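Secreted effector protein SifA (Salmonella typhimurium, PDB 3CXB) acts inside host cells as a secreted effector that binds host PLEKHM2 and is required for endosomal tubulation and formation of Salmonella-induced filaments. Local coordinates at residues Val86-His90 and Glu91-Thr95. Numbering follows the deposited sequence.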
loop_
_atom_site.group_PDB
_atom_site.type_symbol
_atom_site.label_atom_id
_atom_site.label_comp_id
_atom_site.label_asym_id
_atom_site.label_seq_id
_atom_site.Cartn_x
_atom_site.Cartn_y
_atom_site.Cartn_z
ATOM N N VAL A 86 13.725 -3.252 -9.363
ATOM C CA VAL A 86 12.333 -3.572 -9.658
ATOM C C VAL A 86 11.982 -3.029 -11.050
ATOM O O VAL A 86 12.340 -1.902 -11.385
ATOM C CB VAL A 86 11.351 -2.982 -8.569
ATOM C CG1 VAL A 86 12.019 -1.890 -7.778
ATOM C CG2 VAL A 86 10.103 -2.438 -9.212
ATOM N N HIS A 87 11.278 -3.825 -11.854
ATOM C CA HIS A 87 10.905 -3.408 -13.205
ATOM C C HIS A 87 9.757 -4.262 -13.729
ATOM O O HIS A 87 9.481 -5.331 -13.181
ATOM C CB HIS A 87 12.093 -3.619 -14.134
ATOM C CG HIS A 87 12.403 -5.065 -14.367
ATOM N ND1 HIS A 87 11.817 -5.797 -15.380
ATOM C CD2 HIS A 87 13.167 -5.937 -13.666
ATOM C CE1 HIS A 87 12.205 -7.056 -15.289
ATOM N NE2 HIS A 87 13.024 -7.168 -14.258
ATOM N N ASN A 88 9.110 -3.797 -14.799
ATOM C CA ASN A 88 8.026 -4.537 -15.442
ATOM C C ASN A 88 8.631 -5.154 -16.687
ATOM O O ASN A 88 9.081 -4.437 -17.578
ATOM C CB ASN A 88 6.902 -3.609 -15.864
ATOM C CG ASN A 88 6.392 -2.789 -14.731
ATOM O OD1 ASN A 88 7.041 -1.832 -14.312
ATOM N ND2 ASN A 88 5.230 -3.163 -14.199
ATOM N N PRO A 89 8.637 -6.491 -16.780
ATOM C CA PRO A 89 9.223 -7.111 -17.969
ATOM C C PRO A 89 8.717 -6.483 -19.263
ATOM O O PRO A 89 7.511 -6.414 -19.494
ATOM C CB PRO A 89 8.828 -8.581 -17.821
ATOM C CG PRO A 89 7.527 -8.502 -17.089
ATOM C CD PRO A 89 7.829 -7.470 -16.031
ATOM N N HIS A 90 9.651 -6.013 -20.086
ATOM C CA HIS A 90 9.321 -5.393 -21.360
ATOM C C HIS A 90 8.145 -4.442 -21.182
ATOM O O HIS A 90 7.216 -4.417 -21.990
ATOM C CB HIS A 90 8.987 -6.476 -22.394
ATOM C CG HIS A 90 10.101 -7.456 -22.627
ATOM N ND1 HIS A 90 10.643 -8.220 -21.615
ATOM C CD2 HIS A 90 10.773 -7.793 -23.754
ATOM C CE1 HIS A 90 11.600 -8.986 -22.109
ATOM N NE2 HIS A 90 11.699 -8.746 -23.404
ATOM N N GLU A 91 8.203 -3.665 -20.105
ATOM C CA GLU A 91 7.166 -2.698 -19.768
ATOM C C GLU A 91 5.758 -3.281 -19.787
ATOM O O GLU A 91 4.779 -2.575 -20.050
ATOM C CB GLU A 91 7.249 -1.488 -20.698
ATOM C CG GLU A 91 8.543 -0.695 -20.543
ATOM C CD GLU A 91 8.303 0.793 -20.353
ATOM O OE1 GLU A 91 9.294 1.548 -20.268
ATOM O OE2 GLU A 91 7.123 1.205 -20.286
ATOM N N ASN A 92 5.669 -4.578 -19.499
ATOM C CA ASN A 92 4.391 -5.278 -19.453
ATOM C C ASN A 92 3.738 -4.991 -18.103
ATOM O O ASN A 92 3.927 -5.717 -17.128
ATOM C CB ASN A 92 4.596 -6.786 -19.619
ATOM C CG ASN A 92 3.286 -7.557 -19.641
ATOM O OD1 ASN A 92 3.275 -8.793 -19.644
ATOM N ND2 ASN A 92 2.170 -6.831 -19.660
ATOM N N ASP A 93 2.971 -3.915 -18.071
ATOM C CA ASP A 93 2.277 -3.468 -16.879
ATOM C C ASP A 93 1.549 -4.575 -16.092
ATOM O O ASP A 93 1.441 -4.521 -14.862
ATOM C CB ASP A 93 1.294 -2.388 -17.299
ATOM C CG ASP A 93 0.884 -1.522 -16.163
ATOM O OD1 ASP A 93 1.765 -1.169 -15.356
ATOM O OD2 ASP A 93 -0.308 -1.182 -16.082
ATOM N N ALA A 94 1.041 -5.576 -16.804
ATOM C CA ALA A 94 0.318 -6.670 -16.165
ATOM C C ALA A 94 1.163 -7.387 -15.120
ATOM O O ALA A 94 0.631 -8.009 -14.202
ATOM C CB ALA A 94 -0.161 -7.668 -17.218
ATOM N N THR A 95 2.478 -7.296 -15.253
ATOM C CA THR A 95 3.363 -7.963 -14.322
ATOM C C THR A 95 4.475 -7.041 -13.794
ATOM O O THR A 95 4.819 -6.030 -14.425
ATOM C CB THR A 95 3.971 -9.219 -15.001
ATOM O OG1 THR A 95 5.191 -9.597 -14.349
ATOM C CG2 THR A 95 4.250 -8.936 -16.461
#
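The flat carboxamide of Asn88 meets the carbonyl of Thr95 at its nitrogen end. The Pro89 ring turns its CG corner to the Thr95 side chain. Both contacts span the loop of a beta hairpin, close to where it joins its strands: strand 84-87, at the border of the five-stranded antiparallel sheet, and strand 96-101. Asn88 ND2 donates to Thr95 O at 2.9 Å, with an N-H...O angle of 137°. The bond is tilted: Thr95 O lies 28° out of the amide plane. Asn88 CG lies beside its backbone N (chi1 -55°), anti to the carbonyl carbon, and the amide reaches across the loop toward Thr95. ND2 also donates to Arg150 O, so two carbonyl oxygens hold this nitrogen and tie the hairpin to strand 145-153. Asp93 fastens the loop to the same three-stranded sheet through Ser162 and Thr163. At the bend, Asn92 N donates to Pro89 O at 2.6 Å. Glu91 N makes a weak bond to Asn88 O at 2.8 Å. A type I beta turn from Asn92 to Thr95 follows, closed by Thr95 N on Asn92 O. At the end of this turn, the methyl CG2 of Thr95 lies 3.4 Å from Pro89 CG, with OG1 3.8 Å from that same carbon.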